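PDB 1YT8: thiosulfate sulfurtransferase from Pseudomonas aeruginosa, which is a rhodanese-like enzyme that probably transfers sulfur from thiosulfate to cyanide, giving thiocyanate and sulfite, with four rhodanese-like repeats in one chain. Local coordinates for residues V112-K117 with F512-Q517; R127-L132 with R198-T203; A134-A139 with A217-T222; A152-E157 with P493-D498; A194-S199 with G506-E511. All coordinates share one frame; numbering follows the deposited sequence.

Interaction 1 (V112-K117 with F512-Q517)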
# COMPACT_ATOMS: atom_id res chain seq x y z
N VAL A 112 6.22 8.06 0.27
CA VAL A 112 5.50 6.99 -0.42
C VAL A 112 4.06 7.37 -0.76
O VAL A 112 3.50 8.30 -0.18
CB VAL A 112 5.49 5.70 0.44
CG1 VAL A 112 6.91 5.23 0.71
CG2 VAL A 112 4.76 5.95 1.76
N ASN A 113 3.46 6.63 -1.70
CA ASN A 113 2.08 6.86 -2.15
C ASN A 113 1.89 8.33 -2.53
O ASN A 113 0.88 8.95 -2.21
CB ASN A 113 1.09 6.48 -1.04
CG ASN A 113 1.39 5.11 -0.43
OD1 ASN A 113 1.47 4.98 0.79
ND2 ASN A 113 1.55 4.09 -1.27
N VAL A 114 2.88 8.86 -3.25
CA VAL A 114 2.88 10.26 -3.65
C VAL A 114 1.71 10.71 -4.52
O VAL A 114 1.13 11.77 -4.28
CB VAL A 114 4.23 10.62 -4.31
CG1 VAL A 114 4.27 12.10 -4.67
CG2 VAL A 114 5.36 10.29 -3.34
N PRO A 115 1.34 9.93 -5.55
CA PRO A 115 0.21 10.38 -6.37
C PRO A 115 -1.04 10.59 -5.51
O PRO A 115 -1.73 11.61 -5.64
CB PRO A 115 0.03 9.23 -7.36
CG PRO A 115 1.44 8.74 -7.56
CD PRO A 115 1.97 8.73 -6.13
N SER A 116 -1.31 9.65 -4.62
CA SER A 116 -2.47 9.74 -3.73
C SER A 116 -2.42 10.94 -2.81
O SER A 116 -3.42 11.64 -2.62
CB SER A 116 -2.59 8.46 -2.89
OG SER A 116 -2.81 7.33 -3.71
N LYS A 117 -1.25 11.19 -2.22
CA LYS A 117 -1.10 12.31 -1.30
C LYS A 117 -1.09 13.66 -2.00
O LYS A 117 -1.65 14.64 -1.50
CB LYS A 117 0.17 12.14 -0.47
CG LYS A 117 0.17 10.86 0.35
CD LYS A 117 1.48 10.67 1.08
CE LYS A 117 1.45 9.41 1.93
NZ LYS A 117 2.75 9.20 2.62
N PHE A 512 2.87 20.35 1.84
CA PHE A 512 2.57 21.73 1.48
C PHE A 512 3.13 22.10 0.10
O PHE A 512 2.62 23.00 -0.57
CB PHE A 512 3.16 22.68 2.53
CG PHE A 512 2.83 24.14 2.30
CD1 PHE A 512 1.58 24.64 2.64
CD2 PHE A 512 3.77 25.00 1.74
CE1 PHE A 512 1.26 26.00 2.44
CE2 PHE A 512 3.47 26.36 1.53
CZ PHE A 512 2.21 26.85 1.88
N GLY A 513 4.18 21.40 -0.33
CA GLY A 513 4.77 21.71 -1.62
C GLY A 513 4.41 20.78 -2.77
O GLY A 513 4.91 20.95 -3.88
N LEU A 514 3.52 19.82 -2.52
CA LEU A 514 3.14 18.85 -3.55
C LEU A 514 2.40 19.38 -4.78
O LEU A 514 2.68 18.96 -5.89
CB LEU A 514 2.32 17.72 -2.93
CG LEU A 514 3.13 16.73 -2.09
CD1 LEU A 514 2.20 15.70 -1.48
CD2 LEU A 514 4.17 16.05 -2.98
N VAL A 515 1.45 20.29 -4.59
CA VAL A 515 0.72 20.82 -5.73
C VAL A 515 1.67 21.52 -6.70
O VAL A 515 1.54 21.39 -7.93
CB VAL A 515 -0.40 21.78 -5.29
CG1 VAL A 515 -1.00 22.49 -6.49
CG2 VAL A 515 -1.48 20.97 -4.57
N GLU A 516 2.65 22.24 -6.16
CA GLU A 516 3.62 22.92 -7.00
C GLU A 516 4.41 21.88 -7.79
O GLU A 516 4.67 22.06 -8.98
CB GLU A 516 4.57 23.76 -6.15
CG GLU A 516 5.56 24.57 -6.96
CD GLU A 516 6.47 25.43 -6.09
OE1 GLU A 516 5.94 26.21 -5.27
OE2 GLU A 516 7.71 25.32 -6.23
N GLN A 517 4.79 20.78 -7.14
CA GLN A 517 5.54 19.73 -7.81
C GLN A 517 4.72 19.08 -8.92
O GLN A 517 5.26 18.74 -9.98
CB GLN A 517 5.99 18.64 -6.82
CG GLN A 517 7.06 19.06 -5.84
CD GLN A 517 7.80 17.86 -5.29
OE1 GLN A 517 8.68 17.30 -5.95
NE2 GLN A 517 7.42 17.45 -4.09

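Interaction 2 (R127-L132 with R198-T203). With SO3 (sulfite ion), chain B.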
# COMPACT_ATOMS: atom_id res chain seq x y z
N ARG A 127 -11.03 22.74 -3.99
CA ARG A 127 -12.34 22.83 -3.36
C ARG A 127 -12.36 23.56 -2.03
O ARG A 127 -13.43 23.77 -1.44
CB ARG A 127 -12.92 21.42 -3.18
CG ARG A 127 -13.12 20.65 -4.48
CD ARG A 127 -14.03 21.41 -5.45
NE ARG A 127 -15.33 21.69 -4.87
CZ ARG A 127 -16.24 20.76 -4.56
NH1 ARG A 127 -15.99 19.48 -4.79
NH2 ARG A 127 -17.39 21.12 -4.01
N HIS A 128 -11.19 23.96 -1.56
CA HIS A 128 -11.07 24.67 -0.28
C HIS A 128 -11.75 23.86 0.83
O HIS A 128 -12.47 24.41 1.66
CB HIS A 128 -11.71 26.05 -0.39
CG HIS A 128 -11.20 26.85 -1.55
ND1 HIS A 128 -9.88 27.23 -1.66
CD2 HIS A 128 -11.82 27.29 -2.67
CE1 HIS A 128 -9.71 27.87 -2.80
NE2 HIS A 128 -10.87 27.92 -3.43
N THR A 129 -11.51 22.55 0.82
CA THR A 129 -12.09 21.64 1.81
C THR A 129 -11.91 22.22 3.21
O THR A 129 -10.79 22.49 3.65
CB THR A 129 -11.41 20.26 1.72
OG1 THR A 129 -11.38 19.85 0.35
CG2 THR A 129 -12.18 19.23 2.54
N PRO A 130 -13.02 22.39 3.95
CA PRO A 130 -12.99 22.94 5.31
C PRO A 130 -12.12 22.18 6.28
O PRO A 130 -12.01 20.95 6.21
CB PRO A 130 -14.46 22.89 5.73
CG PRO A 130 -15.20 22.93 4.44
CD PRO A 130 -14.39 22.01 3.58
N SER A 131 -11.49 22.91 7.20
CA SER A 131 -10.65 22.30 8.22
C SER A 131 -10.70 23.09 9.52
O SER A 131 -11.02 24.29 9.53
CB SER A 131 -9.19 22.17 7.73
OG SER A 131 -8.57 23.44 7.57
N LEU A 132 -10.39 22.41 10.62
CA LEU A 132 -10.39 23.01 11.95
C LEU A 132 -9.03 22.78 12.58
O LEU A 132 -8.45 21.71 12.44
CB LEU A 132 -11.46 22.37 12.83
CG LEU A 132 -12.91 22.67 12.47
CD1 LEU A 132 -13.84 21.74 13.24
CD2 LEU A 132 -13.21 24.13 12.79
N ARG A 198 -5.95 11.48 4.03
CA ARG A 198 -7.23 10.82 4.20
C ARG A 198 -8.30 11.69 4.86
O ARG A 198 -9.50 11.47 4.65
CB ARG A 198 -7.04 9.50 4.96
CG ARG A 198 -6.45 8.40 4.06
CD ARG A 198 -5.94 7.19 4.83
NE ARG A 198 -4.78 7.51 5.66
CZ ARG A 198 -4.09 6.63 6.38
NH1 ARG A 198 -4.44 5.35 6.38
NH2 ARG A 198 -3.07 7.03 7.11
N SER A 199 -7.89 12.70 5.62
CA SER A 199 -8.87 13.59 6.26
C SER A 199 -9.48 14.52 5.21
O SER A 199 -10.67 14.85 5.28
CB SER A 199 -8.24 14.41 7.39
OG SER A 199 -7.40 15.44 6.91
N ILE A 200 -8.68 14.94 4.24
CA ILE A 200 -9.16 15.82 3.17
C ILE A 200 -10.11 15.04 2.26
O ILE A 200 -11.21 15.50 1.95
CB ILE A 200 -7.99 16.36 2.31
CG1 ILE A 200 -7.11 17.31 3.14
CG2 ILE A 200 -8.53 17.11 1.08
CD1 ILE A 200 -5.78 17.67 2.48
N ILE A 201 -9.69 13.85 1.85
CA ILE A 201 -10.50 13.01 0.98
C ILE A 201 -11.80 12.61 1.68
O ILE A 201 -12.87 12.61 1.07
CB ILE A 201 -9.73 11.73 0.57
CG1 ILE A 201 -8.47 12.10 -0.23
CG2 ILE A 201 -10.63 10.80 -0.24
CD1 ILE A 201 -8.77 12.83 -1.53
N GLY A 202 -11.71 12.29 2.97
CA GLY A 202 -12.89 11.91 3.72
C GLY A 202 -13.87 13.05 3.89
O GLY A 202 -15.08 12.88 3.75
N THR A 203 -13.35 14.23 4.21
CA THR A 203 -14.21 15.40 4.39
C THR A 203 -14.88 15.76 3.07
O THR A 203 -16.08 15.99 3.02
CB THR A 203 -13.41 16.60 4.91
OG1 THR A 203 -12.85 16.29 6.19
CG2 THR A 203 -14.31 17.83 5.05
S SO3 B . -3.29 10.92 6.64
O1 SO3 B . -3.00 9.92 7.69
O2 SO3 B . -2.07 11.69 6.30
O3 SO3 B . -3.90 10.32 5.43

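Interaction 3 (A134-A139 with A217-T222)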
# COMPACT_ATOMS: atom_id res chain seq x y z
N ALA A 134 -6.24 22.05 15.45
CA ALA A 134 -6.24 21.13 16.59
C ALA A 134 -6.82 21.84 17.82
O ALA A 134 -7.60 21.26 18.58
CB ALA A 134 -4.83 20.66 16.89
N GLU A 135 -6.44 23.10 17.99
CA GLU A 135 -6.92 23.89 19.13
C GLU A 135 -8.41 24.14 19.08
O GLU A 135 -9.08 24.20 20.11
CB GLU A 135 -6.18 25.23 19.20
CG GLU A 135 -4.69 25.12 19.54
CD GLU A 135 -3.82 24.87 18.32
OE1 GLU A 135 -4.35 24.68 17.21
OE2 GLU A 135 -2.58 24.85 18.48
N GLU A 136 -8.95 24.31 17.87
CA GLU A 136 -10.38 24.55 17.74
C GLU A 136 -11.16 23.29 18.10
O GLU A 136 -12.21 23.37 18.74
CB GLU A 136 -10.72 24.99 16.31
CG GLU A 136 -10.24 26.39 15.97
CD GLU A 136 -10.61 26.80 14.56
OE1 GLU A 136 -10.05 26.21 13.60
OE2 GLU A 136 -11.46 27.71 14.41
N VAL A 137 -10.65 22.14 17.68
CA VAL A 137 -11.32 20.87 17.98
C VAL A 137 -11.22 20.59 19.47
O VAL A 137 -12.16 20.08 20.08
CB VAL A 137 -10.70 19.72 17.16
CG1 VAL A 137 -11.37 18.39 17.51
CG2 VAL A 137 -10.85 20.02 15.67
N GLN A 138 -10.08 20.92 20.07
CA GLN A 138 -9.91 20.72 21.51
C GLN A 138 -10.93 21.57 22.26
O GLN A 138 -11.50 21.14 23.26
CB GLN A 138 -8.50 21.13 21.95
CG GLN A 138 -8.27 21.02 23.46
CD GLN A 138 -8.39 19.59 23.96
OE1 GLN A 138 -9.39 19.21 24.59
NE2 GLN A 138 -7.38 18.78 23.67
N ALA A 139 -11.16 22.79 21.77
CA ALA A 139 -12.12 23.68 22.41
C ALA A 139 -13.53 23.09 22.31
O ALA A 139 -14.31 23.17 23.26
CB ALA A 139 -12.07 25.07 21.76
N ALA A 217 -12.23 18.85 8.21
CA ALA A 217 -11.14 17.95 8.50
C ALA A 217 -10.38 18.47 9.71
O ALA A 217 -10.31 19.69 9.92
CB ALA A 217 -10.20 17.86 7.30
N LEU A 218 -9.85 17.57 10.53
CA LEU A 218 -9.02 18.00 11.65
C LEU A 218 -7.71 18.32 10.93
O LEU A 218 -7.05 17.42 10.40
CB LEU A 218 -8.79 16.88 12.66
CG LEU A 218 -7.66 17.14 13.66
CD1 LEU A 218 -7.94 18.42 14.44
CD2 LEU A 218 -7.52 15.96 14.61
N ARG A 219 -7.34 19.60 10.90
CA ARG A 219 -6.13 20.03 10.21
C ARG A 219 -4.84 19.41 10.74
O ARG A 219 -4.45 19.65 11.88
CB ARG A 219 -6.03 21.55 10.24
CG ARG A 219 -4.96 22.12 9.33
CD ARG A 219 -4.96 23.64 9.42
NE ARG A 219 -6.31 24.16 9.22
CZ ARG A 219 -6.82 25.20 9.88
NH1 ARG A 219 -6.10 25.82 10.80
NH2 ARG A 219 -8.05 25.60 9.62
N ASN A 220 -4.20 18.62 9.89
CA ASN A 220 -2.94 17.95 10.20
C ASN A 220 -3.02 16.75 11.15
O ASN A 220 -2.00 16.27 11.64
CB ASN A 220 -1.91 18.98 10.68
CG ASN A 220 -1.70 20.11 9.68
OD1 ASN A 220 -1.92 19.93 8.48
ND2 ASN A 220 -1.28 21.27 10.17
N GLY A 221 -4.23 16.27 11.40
CA GLY A 221 -4.45 15.08 12.22
C GLY A 221 -3.76 14.86 13.56
O GLY A 221 -3.58 15.79 14.34
N THR A 222 -3.40 13.60 13.83
CA THR A 222 -2.74 13.25 15.08
C THR A 222 -1.39 13.95 15.21
O THR A 222 -0.95 14.25 16.32
CB THR A 222 -2.58 11.71 15.24
OG1 THR A 222 -1.79 11.18 14.18
CG2 THR A 222 -3.94 11.04 15.23
O HOH W 1 -4.00 21.92 13.57

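Interaction 4 (A152-E157 with P493-D498)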
# COMPACT_ATOMS: atom_id res chain seq x y z
N ALA A 152 -10.38 8.19 9.57
CA ALA A 152 -10.42 7.53 8.26
C ALA A 152 -9.31 6.53 7.92
O ALA A 152 -9.28 6.01 6.81
CB ALA A 152 -10.49 8.59 7.16
N ARG A 153 -8.42 6.26 8.87
CA ARG A 153 -7.32 5.32 8.63
C ARG A 153 -7.74 3.87 8.87
O ARG A 153 -8.91 3.59 9.15
CB ARG A 153 -6.15 5.66 9.56
CG ARG A 153 -5.63 7.09 9.43
CD ARG A 153 -4.61 7.37 10.52
NE ARG A 153 -5.24 7.43 11.85
CZ ARG A 153 -4.57 7.27 12.99
NH1 ARG A 153 -3.27 7.03 12.98
NH2 ARG A 153 -5.22 7.35 14.14
N ARG A 154 -6.79 2.96 8.75
CA ARG A 154 -7.07 1.54 9.01
C ARG A 154 -7.32 1.43 10.51
O ARG A 154 -6.82 2.23 11.28
CB ARG A 154 -5.88 0.66 8.65
CG ARG A 154 -5.52 0.60 7.18
CD ARG A 154 -4.52 -0.54 6.95
NE ARG A 154 -3.38 -0.46 7.86
CZ ARG A 154 -2.27 0.23 7.61
NH1 ARG A 154 -2.13 0.89 6.47
NH2 ARG A 154 -1.30 0.26 8.51
N PHE A 155 -8.08 0.41 10.92
CA PHE A 155 -8.37 0.23 12.34
C PHE A 155 -7.10 0.08 13.18
O PHE A 155 -7.04 0.58 14.31
CB PHE A 155 -9.27 -0.99 12.54
CG PHE A 155 -9.76 -1.14 13.96
CD1 PHE A 155 -10.63 -0.20 14.51
CD2 PHE A 155 -9.34 -2.20 14.75
CE1 PHE A 155 -11.06 -0.31 15.83
CE2 PHE A 155 -9.76 -2.33 16.06
CZ PHE A 155 -10.63 -1.38 16.61
N ASP A 156 -6.08 -0.60 12.66
CA ASP A 156 -4.85 -0.77 13.43
C ASP A 156 -4.12 0.55 13.67
O ASP A 156 -3.44 0.72 14.68
CB ASP A 156 -3.90 -1.78 12.76
CG ASP A 156 -3.46 -1.35 11.37
OD1 ASP A 156 -4.26 -1.49 10.42
OD2 ASP A 156 -2.32 -0.87 11.23
N GLU A 157 -4.25 1.49 12.73
CA GLU A 157 -3.62 2.79 12.90
C GLU A 157 -4.35 3.54 14.00
O GLU A 157 -3.73 4.15 14.88
CB GLU A 157 -3.68 3.59 11.60
CG GLU A 157 -2.76 3.09 10.51
CD GLU A 157 -2.94 3.85 9.21
OE1 GLU A 157 -3.88 3.52 8.46
OE2 GLU A 157 -2.15 4.79 8.96
N PRO A 493 6.56 9.20 8.94
CA PRO A 493 6.35 10.15 10.04
C PRO A 493 4.90 10.18 10.51
O PRO A 493 4.61 10.68 11.60
CB PRO A 493 6.77 11.49 9.43
CG PRO A 493 7.74 11.10 8.37
CD PRO A 493 7.07 9.90 7.75
N TYR A 494 4.00 9.63 9.70
CA TYR A 494 2.58 9.61 10.05
C TYR A 494 2.09 8.28 10.61
O TYR A 494 0.88 8.05 10.69
CB TYR A 494 1.75 10.02 8.82
CG TYR A 494 1.98 9.15 7.62
CD1 TYR A 494 1.15 8.06 7.35
CD2 TYR A 494 3.02 9.41 6.73
CE1 TYR A 494 1.35 7.26 6.22
CE2 TYR A 494 3.24 8.62 5.61
CZ TYR A 494 2.39 7.55 5.36
OH TYR A 494 2.57 6.78 4.24
N GLU A 495 3.02 7.42 10.99
CA GLU A 495 2.66 6.13 11.60
C GLU A 495 3.41 6.04 12.93
O GLU A 495 4.59 6.37 13.00
CB GLU A 495 3.07 4.95 10.70
CG GLU A 495 2.39 4.93 9.34
CD GLU A 495 2.48 3.57 8.66
OE1 GLU A 495 3.37 2.77 9.02
OE2 GLU A 495 1.67 3.30 7.75
N GLY A 496 2.71 5.61 13.97
CA GLY A 496 3.35 5.50 15.27
C GLY A 496 3.46 6.82 16.02
O GLY A 496 3.16 7.88 15.47
N THR A 497 3.89 6.75 17.27
CA THR A 497 4.03 7.94 18.10
C THR A 497 5.46 8.23 18.54
O THR A 497 5.69 9.05 19.43
CB THR A 497 3.14 7.81 19.35
OG1 THR A 497 3.33 8.96 20.19
CG2 THR A 497 3.51 6.55 20.12
N ASP A 498 6.43 7.56 17.93
CA ASP A 498 7.83 7.75 18.30
C ASP A 498 8.66 8.53 17.28
O ASP A 498 9.88 8.43 17.27
CB ASP A 498 8.48 6.40 18.58
CG ASP A 498 8.48 5.49 17.37
OD1 ASP A 498 7.39 5.29 16.78
OD2 ASP A 498 9.55 4.97 17.01
O HOH W 2 -1.22 6.22 11.16
O HOH W 3 1.71 0.52 6.78
O HOH W 4 -0.51 4.36 6.86

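Interaction 5 (A194-S199 with G506-E511). With SO3 (sulfite ion), chain B.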
# COMPACT_ATOMS: atom_id res chain seq x y z
N ALA A 194 -3.71 10.60 10.27
CA ALA A 194 -2.47 10.92 10.98
C ALA A 194 -1.91 12.26 10.52
O ALA A 194 -1.40 13.05 11.32
CB ALA A 194 -1.45 9.82 10.76
N GLY A 195 -1.99 12.50 9.22
CA GLY A 195 -1.50 13.74 8.66
C GLY A 195 -2.64 14.56 8.10
O GLY A 195 -3.44 15.12 8.85
N ARG A 196 -2.73 14.60 6.77
CA ARG A 196 -3.76 15.38 6.09
C ARG A 196 -4.55 14.64 5.02
O ARG A 196 -5.77 14.78 4.93
CB ARG A 196 -3.11 16.59 5.41
CG ARG A 196 -2.40 17.57 6.33
CD ARG A 196 -1.46 18.47 5.54
NE ARG A 196 -2.13 19.11 4.40
CZ ARG A 196 -3.03 20.08 4.51
NH1 ARG A 196 -3.38 20.54 5.70
NH2 ARG A 196 -3.58 20.59 3.41
N THR A 197 -3.86 13.85 4.20
CA THR A 197 -4.50 13.18 3.07
C THR A 197 -5.86 12.54 3.23
O THR A 197 -6.82 12.99 2.62
CB THR A 197 -3.56 12.15 2.44
OG1 THR A 197 -2.26 12.73 2.28
CG2 THR A 197 -4.08 11.73 1.06
N ARG A 198 -5.95 11.48 4.03
CA ARG A 198 -7.23 10.82 4.20
C ARG A 198 -8.30 11.69 4.86
O ARG A 198 -9.50 11.47 4.65
CB ARG A 198 -7.04 9.50 4.96
CG ARG A 198 -6.45 8.40 4.06
CD ARG A 198 -5.94 7.19 4.83
NE ARG A 198 -4.78 7.51 5.66
CZ ARG A 198 -4.09 6.63 6.38
NH1 ARG A 198 -4.44 5.35 6.38
NH2 ARG A 198 -3.07 7.03 7.11
N SER A 199 -7.89 12.70 5.62
CA SER A 199 -8.87 13.59 6.26
C SER A 199 -9.48 14.52 5.21
O SER A 199 -10.67 14.85 5.28
CB SER A 199 -8.24 14.41 7.39
OG SER A 199 -7.40 15.44 6.91
N GLY A 506 8.12 18.21 9.36
CA GLY A 506 8.75 18.14 8.05
C GLY A 506 7.85 17.44 7.05
O GLY A 506 7.86 17.75 5.86
N TYR A 507 7.07 16.48 7.53
CA TYR A 507 6.14 15.73 6.69
C TYR A 507 5.06 16.69 6.18
O TYR A 507 4.69 16.66 5.01
CB TYR A 507 5.50 14.59 7.47
CG TYR A 507 4.59 13.73 6.64
CD1 TYR A 507 5.11 12.88 5.65
CD2 TYR A 507 3.21 13.78 6.80
CE1 TYR A 507 4.27 12.11 4.85
CE2 TYR A 507 2.36 13.02 6.00
CZ TYR A 507 2.90 12.19 5.03
OH TYR A 507 2.06 11.43 4.24
N LEU A 508 4.55 17.53 7.08
CA LEU A 508 3.52 18.49 6.70
C LEU A 508 4.07 19.49 5.69
O LEU A 508 3.40 19.84 4.72
CB LEU A 508 3.01 19.24 7.94
CG LEU A 508 2.35 18.40 9.04
CD1 LEU A 508 1.95 19.31 10.19
CD2 LEU A 508 1.13 17.66 8.49
N ASP A 509 5.30 19.96 5.93
CA ASP A 509 5.93 20.91 5.03
C ASP A 509 6.09 20.29 3.65
O ASP A 509 5.93 20.96 2.63
CB ASP A 509 7.30 21.35 5.54
CG ASP A 509 7.22 22.11 6.85
OD1 ASP A 509 6.20 22.79 7.09
OD2 ASP A 509 8.19 22.05 7.64
N TRP A 510 6.41 19.00 3.61
CA TRP A 510 6.58 18.30 2.35
C TRP A 510 5.25 18.29 1.59
O TRP A 510 5.21 18.59 0.39
CB TRP A 510 7.06 16.87 2.58
CG TRP A 510 6.95 16.00 1.37
CD1 TRP A 510 7.69 16.07 0.23
CD2 TRP A 510 5.99 14.95 1.17
NE1 TRP A 510 7.25 15.13 -0.68
CE2 TRP A 510 6.21 14.43 -0.13
CE3 TRP A 510 4.97 14.40 1.95
CZ2 TRP A 510 5.44 13.39 -0.66
CZ3 TRP A 510 4.20 13.36 1.43
CH2 TRP A 510 4.45 12.87 0.13
N GLU A 511 4.16 17.96 2.27
CA GLU A 511 2.86 17.93 1.61
C GLU A 511 2.45 19.31 1.12
O GLU A 511 1.79 19.44 0.08
CB GLU A 511 1.79 17.34 2.55
CG GLU A 511 2.05 15.88 2.91
CD GLU A 511 0.90 15.20 3.64
OE1 GLU A 511 0.38 15.79 4.61
OE2 GLU A 511 0.53 14.08 3.25
S SO3 B . -3.29 10.92 6.64
O1 SO3 B . -3.00 9.92 7.69
O2 SO3 B . -2.07 11.69 6.30
O3 SO3 B . -3.90 10.32 5.43
O HOH W 5 -0.73 11.23 3.80

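Interaction 1 (V112-K117 with F512-Q517)
Buried apolar packing joins Leu-514, in the opening turn of helix 514-521, to Val-114 and Lys-117, in the opening turn of helix 114-127. The contact is small, 107 Å² summed over both sides, and a single branched side chain carries most of it. The CB of Leu-514 points toward the other helix; chi1 of -74° sets CG beside the backbone N, and from there the two methyls reach different targets. CD1 comes up to the backbone of Lys-117, 3.9 Å from the carbonyl C, and also rests 4.2 Å from Lys-117 CB. CD2 meets CG1 of Val-114 more loosely, at 4.3 Å. In sequence, helix 114-127 connects two parallel five-stranded sheets of the rhodanese type, while helix 514-521 belongs to the helical tail at the end of the chain, so residues almost 400 positions apart in sequence are brought together. Beyond CB the lysine is fully extended and leads its amine away from the leucine. There NZ gives Val-112 O a weak bond of 3.0 Å, but Asp-111, by a salt bridge, and the hydroxyl of Tyr-507 are its firmer partners. Trp-510 packs on both Val-114 and Lys-117.

Interaction 2 (R127-L132 with R198-T203)
Ser-199 O is gripped twice by Thr-203, by the hydroxyl OG1 at 2.8 Å and by the backbone N at 3.0 Å, the two donors arriving from opposite faces of the carbonyl plane. With its hydroxyl spent along the helix, Thr-203 turns its methyl to the other segment: CG2, anti to the backbone N, meets Thr-129 CG2 at 3.6 Å and lies 4.0 Å from Pro-130 O. The same Thr-129 methyl reaches the helix backbone, 3.9 Å from Ile-200 O, while Thr-129 OG1 finds its hydrogen-bond partner in Gln-204. The contact itself is therefore wholly van der Waals. At the opposite end of the segment, Arg-198 clasps a sulfite ion, probably from the crystallisation liquor, in the rhodanese pocket. Its N and NE converge almost straight on sulfite O3, at 2.7 and 3.0 Å, and NH2 reaches O1 at 2.9 Å. The bend at chi3 (-67°) swings the guanidinium round so that the sulfur lies in its plane, at the edge; NH1 is held by Glu-157 and Gln-309. Helix 197-208 thus binds the anion at its start and packs one turn later on the connection from helix 114-127 to edge strand 131-132, with strand 215-218, backbone-bonded to Pro-130 and Leu-132, lying against Thr-203.

Interaction 3 (A134-A139 with A217-T222)
Leu-218, on strand 215-218, meets the first turn of helix 134-142 with one methyl. Its CG stands anti to the backbone N (chi1 165°), an arrangement that carries CD1 to Val-137 CG2 at 3.5 Å and to Ala-134 CA at 3.9 Å. The leucine and valine side chains cross at about a right angle, and Trp-225 of helix 221-227 packs on Ala-134, Val-137 and Leu-218 together. Arg-219 follows, and its carbonyl takes part through water: a single molecule accepts from Ala-134 N at 2.9 Å and donates to Arg-219 O at 2.9 Å. The Arg-219 side chain passes near Glu-136, whose OE1 is 4.5 Å from NH2 but well out of the guanidinium plane, leaving only an attraction of charges. Their firm bonds lie elsewhere, Glu-136 OE1 with Ala-133 N and Arg-219 NE with Ser-131 OG. Asn-220 and Gly-221, both at positive phi, complete a type II turn closed by Gly-221 N to Leu-218 O at 3.2 Å. OD1 of Asn-220 takes a bond from Arg-196, and Thr-222 has a backbone bond to Cys-193, tying the turn to the pocket loop of this rhodanese-like repeat. An apolar centre with a hydrated rim results: the methyl packing is close, the charges of Glu-136 and Arg-219 attract only at a distance, and water satisfies an N-H of the helix's first turn.

Interaction 4 (A152-E157 with P493-D498)
Across this contact the charges of Glu-495, Arg-154 and Glu-157 face each other at a distance, with no direct bond from Glu-495 to either. Glu-495 OE2 lies 4.3 Å from Arg-154 NH2, at the guanidinium edge, and equally 4.3 Å from the like-charged Glu-157 OE2. Water makes the actual links. One molecule donates to both carboxylates, to Glu-157 OE2 at 2.7 Å and to Glu-495 OE2 at 2.6 Å; a second accepts from Arg-153 NH1 and donates to Glu-157 OE2 and to the carbonyl of Tyr-494. Salt bridges organise the rhodanese side, at the start of helix 155-160 that follows sheet strand 147-151. Arg-154 grips Asp-156 side-on, NE to OD1 at 2.9 Å and NH2 to OD2 at 3.1 Å, both oxygens using syn lone pairs. Glu-157 OE1 sits over the centre of the same guanidinium and accepts from Arg-154 N at 3.0 Å, on its anti side, 31° out of the carboxylate plane. The same oxygen pairs with Arg-198, which binds the sulfite, while Glu-495 OE1 pairs with Arg-489 of its own loop. With arginines on each carboxylate and a water donating to both, the glutamates' repulsion is probably well screened, and the loop meets the pocket's charged second shell through solvent.

Interaction 5 (A194-S199 with G506-E511)
Arg-196 and Glu-511 form the tight side of this contact, sliding past each other in opposite directions with their flat end groups 81° apart. It is aliphatic arginine that the carboxylate meets: OE1 lies 3.4 Å from Arg-196 CD and, though buried, has no polar partner in the model. The arginine is bent at chi3 (52°), which takes its guanidinium off to Glu-121, Glu-124 and Asn-220. Leu-508 CD2 adds packing on the same stem, 4.0 Å from Arg-196 CD. Beside it Thr-197 crosses the glutamate at about a right angle, its OG1 3.2 Å from Glu-511 OE2. Arg-196 and Thr-197 belong to the loop that runs from Cys-193 into helix 197-208, the place of the active-site loop in rhodaneses, and backbone N-H groups turn inward there as an anion cradle. Ala-194 N reaches sulfite O1 at 2.8 Å and Gly-195 N the same oxygen at 3.2 Å, with a weaker bond from Arg-196 N to O2. On the looser side a water mediates. It accepts from Thr-197 OG1 at 2.6 Å and from Tyr-507 OH at 2.8 Å, and donates to sulfite O2 at 2.9 Å. This water lies in the plane of the Tyr-507 ring, at the edge, while Glu-511 CG lies above one face, toward the rim; the ring of Tyr-494 also meets that of Tyr-507.

Interactions 1, 2, 3 and 5 are mainly buried, whereas interaction 4 is only partly so and correspondingly wet and charged. Interactions 2 and 3 lie within one rhodanese-like sheet and its flanking helices, meeting at neighbouring strands 131-132 and 215-218; methyl packing dominates both. Interactions 1, 4 and 5 instead bring the C-terminal part of the chain onto that region. Interactions 1 and 5 use consecutive helices, 514-521 and 501-512, and touch where Lys-117 packs on Thr-197. Interactions 2 and 5 share helix 197-208 and the sulfite, and interaction 4 joins them through the Glu-157 to Arg-198 salt bridge. Interactions 4 and 5 are the polar ones; interaction 1, though close to interaction 5, is apolar.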